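Local coordinates for protein probable exosome complex exonuclease 1 (Archaeoglobus fulgidus, PDB 3M7N) that probably degrades RNA from its 3' end as the catalytic Rrp41 component of the archaeal exosome, and can probably also synthesise heteromeric RNA tails, at residues E[10-15]-E[170-175]; E[116-121]-E[152-157]; E[164-169]-E[208-213]. The protein carries 1 engineered substitution. All coordinates share one frame; numbering follows the deposited sequence.

Contact 1 of 3, residues E[10-15]-E[170-175]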
loop_
_atom_site.group_PDB
_atom_site.type_symbol
_atom_site.label_atom_id
_atom_site.label_comp_id
_atom_site.label_asym_id
_atom_site.label_seq_id
_atom_site.Cartn_x
_atom_site.Cartn_y
_atom_site.Cartn_z
ATOM N N LYS E 10 29.756 -39.216 2.256
ATOM C CA LYS E 10 29.720 -39.998 1.029
ATOM C C LYS E 10 28.706 -39.526 -0.007
ATOM O O LYS E 10 29.100 -38.997 -1.038
ATOM C CB LYS E 10 29.533 -41.477 1.322
ATOM C CG LYS E 10 29.952 -42.348 0.161
ATOM C CD LYS E 10 31.417 -42.137 -0.203
ATOM C CE LYS E 10 31.827 -43.108 -1.306
ATOM N NZ LYS E 10 33.260 -42.990 -1.663
ATOM N N LEU E 11 27.416 -39.711 0.259
ATOM C CA LEU E 11 26.345 -39.409 -0.725
ATOM C C LEU E 11 26.078 -40.522 -1.742
ATOM O O LEU E 11 24.931 -40.906 -1.958
ATOM C CB LEU E 11 26.542 -38.072 -1.465
ATOM C CG LEU E 11 26.395 -36.761 -0.686
ATOM C CD1 LEU E 11 26.477 -35.554 -1.625
ATOM C CD2 LEU E 11 25.103 -36.727 0.099
ATOM N N ILE E 12 27.121 -41.023 -2.389
ATOM C CA ILE E 12 26.944 -42.197 -3.240
ATOM C C ILE E 12 27.837 -43.359 -2.814
ATOM O O ILE E 12 29.058 -43.218 -2.750
ATOM C CB ILE E 12 27.138 -41.880 -4.730
ATOM C CG1 ILE E 12 26.127 -40.820 -5.177
ATOM C CG2 ILE E 12 26.937 -43.141 -5.562
ATOM C CD1 ILE E 12 26.201 -40.474 -6.654
ATOM N N VAL E 13 27.217 -44.498 -2.503
ATOM C CA VAL E 13 27.958 -45.704 -2.117
ATOM C C VAL E 13 27.510 -46.908 -2.939
ATOM O O VAL E 13 26.325 -47.231 -2.984
ATOM C CB VAL E 13 27.783 -46.053 -0.621
ATOM C CG1 VAL E 13 28.200 -44.895 0.249
ATOM C CG2 VAL E 13 26.339 -46.450 -0.325
ATOM N N ASP E 14 28.461 -47.571 -3.587
ATOM C CA ASP E 14 28.141 -48.732 -4.400
ATOM C C ASP E 14 27.030 -48.403 -5.393
ATOM O O ASP E 14 26.091 -49.178 -5.589
ATOM C CB ASP E 14 27.750 -49.923 -3.512
ATOM C CG ASP E 14 28.903 -50.405 -2.630
ATOM O OD1 ASP E 14 28.643 -50.789 -1.464
ATOM O OD2 ASP E 14 30.066 -50.389 -3.099
ATOM N N GLY E 15 27.148 -47.241 -6.021
ATOM C CA GLY E 15 26.209 -46.833 -7.046
ATOM C C GLY E 15 24.833 -46.588 -6.481
ATOM O O GLY E 15 23.859 -46.459 -7.226
ATOM N N GLN E 170 28.756 -37.219 -9.699
ATOM C CA GLN E 170 27.794 -37.924 -10.537
ATOM C C GLN E 170 26.468 -37.173 -10.651
ATOM O O GLN E 170 25.937 -36.691 -9.655
ATOM C CB GLN E 170 27.561 -39.331 -9.980
ATOM C CG GLN E 170 26.198 -39.926 -10.339
ATOM C CD GLN E 170 26.239 -40.834 -11.566
ATOM O OE1 GLN E 170 25.871 -40.427 -12.682
ATOM N NE2 GLN E 170 26.684 -42.075 -11.361
ATOM N N LEU E 171 25.951 -37.067 -11.872
ATOM C CA LEU E 171 24.624 -36.504 -12.103
ATOM C C LEU E 171 23.563 -37.413 -11.490
ATOM O O LEU E 171 23.602 -38.638 -11.650
ATOM C CB LEU E 171 24.350 -36.329 -13.597
ATOM C CG LEU E 171 24.567 -34.956 -14.243
ATOM C CD1 LEU E 171 25.578 -34.100 -13.499
ATOM C CD2 LEU E 171 24.969 -35.117 -15.694
ATOM N N VAL E 172 22.613 -36.828 -10.773
ATOM C CA VAL E 172 21.521 -37.634 -10.257
ATOM C C VAL E 172 20.206 -36.970 -10.585
ATOM O O VAL E 172 20.129 -35.747 -10.672
ATOM C CB VAL E 172 21.662 -37.884 -8.760
ATOM C CG1 VAL E 172 22.956 -38.660 -8.477
ATOM C CG2 VAL E 172 21.658 -36.568 -8.000
ATOM N N LEU E 173 19.172 -37.779 -10.775
ATOM C CA LEU E 173 17.848 -37.271 -11.095
ATOM C C LEU E 173 17.073 -36.977 -9.820
ATOM O O LEU E 173 17.050 -37.811 -8.925
ATOM C CB LEU E 173 17.099 -38.311 -11.913
ATOM C CG LEU E 173 15.673 -37.975 -12.336
ATOM C CD1 LEU E 173 15.626 -36.722 -13.198
ATOM C CD2 LEU E 173 15.096 -39.182 -13.070
ATOM N N ASP E 174 16.463 -35.791 -9.728
ATOM C CA ASP E 174 15.529 -35.480 -8.634
ATOM C C ASP E 174 16.191 -35.515 -7.270
ATOM O O ASP E 174 15.846 -36.335 -6.428
ATOM C CB ASP E 174 14.371 -36.482 -8.648
ATOM C CG ASP E 174 13.224 -36.089 -7.721
ATOM O OD1 ASP E 174 12.614 -37.006 -7.135
ATOM O OD2 ASP E 174 12.923 -34.877 -7.573
ATOM N N PRO E 175 17.126 -34.603 -7.024
ATOM C CA PRO E 175 17.870 -34.693 -5.759
ATOM C C PRO E 175 16.986 -34.603 -4.503
ATOM O O PRO E 175 15.897 -34.013 -4.519
ATOM C CB PRO E 175 18.834 -33.496 -5.815
ATOM C CG PRO E 175 18.718 -32.935 -7.221
ATOM C CD PRO E 175 17.397 -33.360 -7.761
#

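Contact 2 of 3, residues E[116-121]-E[152-157]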
loop_
_atom_site.group_PDB
_atom_site.type_symbol
_atom_site.label_atom_id
_atom_site.label_comp_id
_atom_site.label_asym_id
_atom_site.label_seq_id
_atom_site.Cartn_x
_atom_site.Cartn_y
_atom_site.Cartn_z
ATOM N N GLU E 116 -4.630 -14.935 -24.460
ATOM C CA GLU E 116 -5.392 -14.113 -25.406
ATOM C C GLU E 116 -6.898 -14.383 -25.384
ATOM O O GLU E 116 -7.694 -13.583 -25.877
ATOM C CB GLU E 116 -4.876 -14.305 -26.831
ATOM C CG GLU E 116 -3.512 -13.694 -27.083
ATOM C CD GLU E 116 -2.397 -14.465 -26.405
ATOM O OE1 GLU E 116 -1.420 -13.813 -25.956
ATOM O OE2 GLU E 116 -2.508 -15.719 -26.321
ATOM N N LEU E 117 -7.287 -15.519 -24.829
ATOM C CA LEU E 117 -8.689 -15.913 -24.835
ATOM C C LEU E 117 -9.481 -15.190 -23.768
ATOM O O LEU E 117 -10.703 -15.144 -23.825
ATOM C CB LEU E 117 -8.811 -17.413 -24.617
ATOM C CG LEU E 117 -8.373 -18.236 -25.822
ATOM C CD1 LEU E 117 -8.341 -19.705 -25.458
ATOM C CD2 LEU E 117 -9.315 -17.979 -26.988
ATOM N N PHE E 118 -8.784 -14.638 -22.786
ATOM C CA PHE E 118 -9.469 -14.019 -21.664
ATOM C C PHE E 118 -8.949 -12.611 -21.379
ATOM O O PHE E 118 -8.375 -12.352 -20.322
ATOM C CB PHE E 118 -9.379 -14.914 -20.425
ATOM C CG PHE E 118 -9.758 -16.334 -20.689
ATOM C CD1 PHE E 118 -8.798 -17.329 -20.705
ATOM C CD2 PHE E 118 -11.071 -16.672 -20.970
ATOM C CE1 PHE E 118 -9.144 -18.640 -20.971
ATOM C CE2 PHE E 118 -11.419 -17.981 -21.235
ATOM C CZ PHE E 118 -10.451 -18.965 -21.231
ATOM N N PRO E 119 -9.160 -11.693 -22.332
ATOM C CA PRO E 119 -8.784 -10.292 -22.136
ATOM C C PRO E 119 -9.361 -9.770 -20.831
ATOM O O PRO E 119 -10.420 -10.236 -20.376
ATOM C CB PRO E 119 -9.459 -9.577 -23.306
ATOM C CG PRO E 119 -9.660 -10.624 -24.334
ATOM C CD PRO E 119 -9.864 -11.913 -23.607
ATOM N N ARG E 120 -8.649 -8.824 -20.229
ATOM C CA ARG E 120 -9.128 -8.150 -19.030
ATOM C C ARG E 120 -9.521 -9.145 -17.961
ATOM O O ARG E 120 -10.416 -8.870 -17.169
ATOM C CB ARG E 120 -10.335 -7.256 -19.345
ATOM C CG ARG E 120 -10.147 -6.331 -20.539
ATOM C CD ARG E 120 -11.433 -5.577 -20.864
ATOM N NE ARG E 120 -12.585 -6.475 -20.963
ATOM C CZ ARG E 120 -12.999 -7.054 -22.090
ATOM N NH1 ARG E 120 -14.055 -7.860 -22.082
ATOM N NH2 ARG E 120 -12.354 -6.832 -23.231
ATOM N N SER E 121 -8.865 -10.303 -17.942
ATOM C CA SER E 121 -9.104 -11.288 -16.893
ATOM C C SER E 121 -7.850 -11.600 -16.098
ATOM O O SER E 121 -6.743 -11.201 -16.458
ATOM C CB SER E 121 -9.682 -12.582 -17.470
ATOM O OG SER E 121 -11.101 -12.525 -17.520
ATOM N N GLY E 152 -9.549 -26.641 -16.483
ATOM C CA GLY E 152 -9.899 -26.503 -17.886
ATOM C C GLY E 152 -9.405 -25.232 -18.557
ATOM O O GLY E 152 -10.000 -24.775 -19.524
ATOM N N VAL E 153 -8.319 -24.639 -18.076
ATOM C CA VAL E 153 -7.832 -23.460 -18.780
ATOM C C VAL E 153 -6.949 -23.865 -19.958
ATOM O O VAL E 153 -5.981 -24.606 -19.798
ATOM C CB VAL E 153 -7.169 -22.425 -17.842
ATOM C CG1 VAL E 153 -7.338 -22.836 -16.401
ATOM C CG2 VAL E 153 -5.720 -22.181 -18.203
ATOM N N PRO E 154 -7.315 -23.400 -21.152
ATOM C CA PRO E 154 -6.668 -23.776 -22.413
ATOM C C PRO E 154 -5.162 -23.531 -22.372
ATOM O O PRO E 154 -4.714 -22.467 -21.935
ATOM C CB PRO E 154 -7.351 -22.867 -23.440
ATOM C CG PRO E 154 -8.692 -22.583 -22.846
ATOM C CD PRO E 154 -8.438 -22.472 -21.361
ATOM N N MET E 155 -4.395 -24.520 -22.817
ATOM C CA MET E 155 -2.934 -24.466 -22.758
ATOM C C MET E 155 -2.335 -25.107 -24.006
ATOM O O MET E 155 -2.972 -25.957 -24.640
ATOM C CB MET E 155 -2.416 -25.192 -21.508
ATOM C CG MET E 155 -2.457 -24.373 -20.219
ATOM S SD MET E 155 -2.301 -25.374 -18.711
ATOM C CE MET E 155 -0.556 -25.763 -18.650
ATOM N N LYS E 156 -1.122 -24.688 -24.367
ATOM C CA LYS E 156 -0.418 -25.271 -25.505
ATOM C C LYS E 156 -0.130 -26.746 -25.233
ATOM O O LYS E 156 -0.138 -27.569 -26.130
ATOM C CB LYS E 156 0.902 -24.541 -25.753
ATOM C CG LYS E 156 0.772 -23.248 -26.531
ATOM C CD LYS E 156 2.082 -22.465 -26.505
ATOM C CE LYS E 156 1.912 -21.065 -27.087
ATOM N NZ LYS E 156 3.174 -20.262 -27.042
ATOM N N GLY E 157 0.139 -27.057 -23.975
ATOM C CA GLY E 157 0.412 -28.406 -23.558
ATOM C C GLY E 157 0.670 -28.376 -22.068
ATOM O O GLY E 157 0.326 -27.423 -21.397
#

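Contact 3 of 3, residues E[164-169]-E[208-213]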
loop_
_atom_site.group_PDB
_atom_site.type_symbol
_atom_site.label_atom_id
_atom_site.label_comp_id
_atom_site.label_asym_id
_atom_site.label_seq_id
_atom_site.Cartn_x
_atom_site.Cartn_y
_atom_site.Cartn_z
ATOM N N VAL E 164 17.926 -31.849 -11.780
ATOM C CA VAL E 164 19.012 -32.801 -11.774
ATOM C C VAL E 164 20.024 -32.236 -10.811
ATOM O O VAL E 164 20.306 -31.034 -10.844
ATOM C CB VAL E 164 19.653 -32.957 -13.167
ATOM C CG1 VAL E 164 21.037 -33.593 -13.048
ATOM C CG2 VAL E 164 18.747 -33.774 -14.084
ATOM N N GLY E 165 20.549 -33.089 -9.939
ATOM C CA GLY E 165 21.596 -32.693 -9.020
ATOM C C GLY E 165 22.933 -33.247 -9.465
ATOM O O GLY E 165 23.050 -33.897 -10.498
ATOM N N LYS E 166 23.957 -32.968 -8.681
ATOM C CA LYS E 166 25.257 -33.533 -8.934
ATOM C C LYS E 166 25.853 -33.904 -7.590
ATOM O O LYS E 166 25.992 -33.055 -6.709
ATOM C CB LYS E 166 26.154 -32.554 -9.691
ATOM C CG LYS E 166 27.553 -33.114 -9.967
ATOM C CD LYS E 166 28.376 -32.170 -10.821
ATOM C CE LYS E 166 29.860 -32.324 -10.591
ATOM N NZ LYS E 166 30.573 -31.316 -11.425
ATOM N N ALA E 167 26.180 -35.183 -7.436
ATOM C CA ALA E 167 26.653 -35.717 -6.168
ATOM C C ALA E 167 27.876 -36.606 -6.377
ATOM O O ALA E 167 27.881 -37.480 -7.246
ATOM C CB ALA E 167 25.538 -36.480 -5.481
ATOM N N ASP E 168 28.921 -36.358 -5.590
ATOM C CA ASP E 168 30.175 -37.099 -5.718
ATOM C C ASP E 168 30.613 -37.165 -7.157
ATOM O O ASP E 168 31.155 -38.173 -7.592
ATOM C CB ASP E 168 30.024 -38.524 -5.210
ATOM C CG ASP E 168 29.768 -38.589 -3.720
ATOM O OD1 ASP E 168 29.265 -39.636 -3.266
ATOM O OD2 ASP E 168 30.069 -37.610 -3.003
ATOM N N GLY E 169 30.362 -36.103 -7.906
ATOM C CA GLY E 169 30.819 -36.037 -9.277
ATOM C C GLY E 169 29.828 -36.659 -10.233
ATOM O O GLY E 169 30.025 -36.632 -11.442
ATOM N N GLY E 208 25.821 -24.008 -8.671
ATOM C CA GLY E 208 26.822 -24.951 -8.248
ATOM C C GLY E 208 28.003 -24.900 -9.197
ATOM O O GLY E 208 28.444 -23.822 -9.592
ATOM N N ARG E 209 28.505 -26.069 -9.578
ATOM C CA ARG E 209 29.669 -26.138 -10.438
ATOM C C ARG E 209 29.556 -27.344 -11.349
ATOM O O ARG E 209 29.622 -28.478 -10.883
ATOM C CB ARG E 209 30.929 -26.234 -9.578
ATOM C CG ARG E 209 32.183 -25.718 -10.235
ATOM C CD ARG E 209 33.371 -25.859 -9.291
ATOM N NE ARG E 209 33.656 -24.644 -8.517
ATOM C CZ ARG E 209 33.640 -24.566 -7.188
ATOM N NH1 ARG E 209 33.942 -23.418 -6.582
ATOM N NH2 ARG E 209 33.328 -25.631 -6.459
ATOM N N MET E 210 29.365 -27.104 -12.641
ATOM C CA MET E 210 29.240 -28.188 -13.611
ATOM C C MET E 210 30.029 -27.867 -14.878
ATOM O O MET E 210 30.176 -26.694 -15.243
ATOM C CB MET E 210 27.775 -28.404 -14.000
ATOM C CG MET E 210 26.854 -28.883 -12.913
ATOM S SD MET E 210 25.120 -28.763 -13.466
ATOM C CE MET E 210 25.116 -30.020 -14.738
ATOM N N THR E 211 30.495 -28.902 -15.577
ATOM C CA THR E 211 31.184 -28.675 -16.850
ATOM C C THR E 211 30.159 -28.470 -17.939
ATOM O O THR E 211 28.999 -28.885 -17.797
ATOM C CB THR E 211 32.096 -29.865 -17.274
ATOM O OG1 THR E 211 31.278 -31.001 -17.584
ATOM C CG2 THR E 211 33.108 -30.226 -16.164
ATOM N N ARG E 212 30.579 -27.815 -19.021
ATOM C CA ARG E 212 29.741 -27.697 -20.197
ATOM C C ARG E 212 29.107 -29.064 -20.529
ATOM O O ARG E 212 27.890 -29.138 -20.736
ATOM C CB ARG E 212 30.558 -27.151 -21.372
ATOM C CG ARG E 212 29.784 -27.011 -22.674
ATOM C CD ARG E 212 29.910 -28.268 -23.553
ATOM N NE ARG E 212 29.573 -28.012 -24.959
ATOM C CZ ARG E 212 29.610 -28.929 -25.923
ATOM N NH1 ARG E 212 29.291 -28.599 -27.168
ATOM N NH2 ARG E 212 29.967 -30.174 -25.643
ATOM N N ASP E 213 29.922 -30.135 -20.549
ATOM C CA ASP E 213 29.421 -31.476 -20.857
ATOM C C ASP E 213 28.398 -31.939 -19.827
ATOM O O ASP E 213 27.359 -32.487 -20.192
ATOM C CB ASP E 213 30.550 -32.525 -20.936
ATOM C CG ASP E 213 31.386 -32.420 -22.211
ATOM O OD1 ASP E 213 30.959 -31.739 -23.161
ATOM O OD2 ASP E 213 32.480 -33.021 -22.252
#

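Contact 1 of 3, residues E[10-15]-E[170-175]
Ile12 belongs to a short N-terminal antiparallel ribbon, strands 12-13 and 16-17, and through this one side chain the ribbon leans on Gln170 and Val172 of strand 170-173, the edge strand of a four-stranded antiparallel sheet of the RNase PH fold. The backbones stay well apart, with Ile12 CA 8.5 Å from Gln170 CA, so the meeting is left to the side chains. Ile12 holds CG1 beside its backbone N (chi1 -60°), and the branch then runs straight out to CD1 (chi2 -178°). That long, slim branch spans the gap. Its terminal methyl carries every close approach: Ile12 CD1 lies 3.7 Å from Gln170 CG and 3.8 Å from Gln170 CB, and the two side chains cross at about a right angle. Gln170 swings CG anti to its backbone N (chi1 154°), and its CB and CG, not its amide, meet the methyl. On the same side of the strand, two residues on, Val172 CG1 touches Ile12 CD1 more loosely at 4.1 Å. The methyl thus rests against both Gln170 and Val172, in a small apolar contact of 86 Å² on the two sides together. Leu171, between them, points away and packs on Val164 and Lys166 of strand 158-167 and on Gln217 of helix 212-248. Ile12 N probably also bonds to Asp168 OD1, at the turn just before strand 170-173, although crowding of that oxygen by Lys10 O makes the detail less certain. Strand 170-173 is itself paired with strand 158-167 through Val172 and Gly165, and Leu173 packs on Leu221. The ribbon therefore touches one face of the edge strand through Ile12, while Leu171 and Leu173 turn to helix 212-248.

Contact 2 of 3, residues E[116-121]-E[152-157]
Leu117, at the close of a 3-10 turn, is the first residue of its segment to meet Pro154. With CG beside the backbone N (chi1 -72°), the side chain is directed toward Pro154, and Leu117 CD1 settles 3.9 Å from Pro154 CB and equally near Pro154 CG. Leucine suits the place because it works in two directions: its CB also stands 3.8 Å above the plane of the Phe118 ring, over the ring centre. Phe118 follows and uses a different part of itself. Pro154 CD lies in the plane of the aromatic ring at its edge, 3.9 Å from Phe118 CE1 and 4.0 Å from Phe118 CZ. The compact proline is therefore shared, CB and CG going to the leucine and CD to the phenylalanine. Within the same subunit, Phe118 also packs on Pro59 and Ala73. A type II turn then runs from Phe118 to Ser121, closed by a weak bond from Ser121 N to Phe118 O; the fixed phi of Pro119 fits its second position, and Arg120 takes the positive phi (53°) required at the third. An apolar side chain of another protein chain packs on Phe118, and one on Pro154 too. In the facing segment, Gly152 ends helix 136-150 in a Schellman motif, whose positive phi comes easily to glycine. The whole is an apolar meeting of two loops, each leading from a helix into a strand, where another protein chain packs against them.

Contact 3 of 3, residues E[164-169]-E[208-213]
Lys166 and Met210 mark the closest backbone approach, their CA atoms 8.1 Å apart, too far for the strands holding them to pair directly. Segment 164-169 carries the end of strand 158-167 into a tight turn at Asp168 and Gly169. Segment 208-213 turns a corner at Gly208, whose backbone angles would jam a CB against the preceding carbonyl, and then passes through strand 209-210 into helix 212-248, where the Thr211 side chain serves as N-cap by accepting from Glu214 N. The gap is crossed by Lys166. Its chain is stretched out, with CG anti to the backbone N (chi1 179°), and delivers the ammonium to a main-chain carbonyl: Lys166 NZ donates to Arg209 O over 3.0 Å. The C=O...N angle is 144° and the donor is tilted 19° from the carbonyl plane. On the way, Lys166 CD passes 4.2 Å from Met210 CG, the two side chains sliding by each other in opposite directions. The same ammonium makes a salt bridge to Glu214 OE1, in the first turn of the helix. With a methionine in place of Lys166, Glu214 would probably be left without its charged mate and the carbonyl of Arg209 without this donor. Met210 meanwhile pairs in an antiparallel ladder with a strand of the neighbouring exonuclease 2 chain, to which Arg212 also makes a salt bridge through Asp243 of that chain. One ammonium thus serves a main-chain carbonyl of strand 209-210 and a carboxylate in the first helical turn, tying strand 158-167 to both, and that carboxylate is likely to favour the charged form.

Overall arrangement
From the N terminus, segment 10-15 comes first, and contact 1 closes a long loop when the chain returns at 170-175. Contact 2 is nested inside that loop, on the opposite side of the chain's centre, joining the loop before strand 122-129 to the one between helix 136-150 and strand 158-167; its centre is about 41 Å from that of contact 1 and about 38 Å from that of contact 3. Contact 3 opens after contact 2 closes; segment 164-169 lies within the loop of contact 1 but 208-213 beyond it, so these two cross. Strands 158-167 and 170-173, neighbours in one sheet, link contacts 1 and 3 between the N-terminal ribbon and helix 212-248.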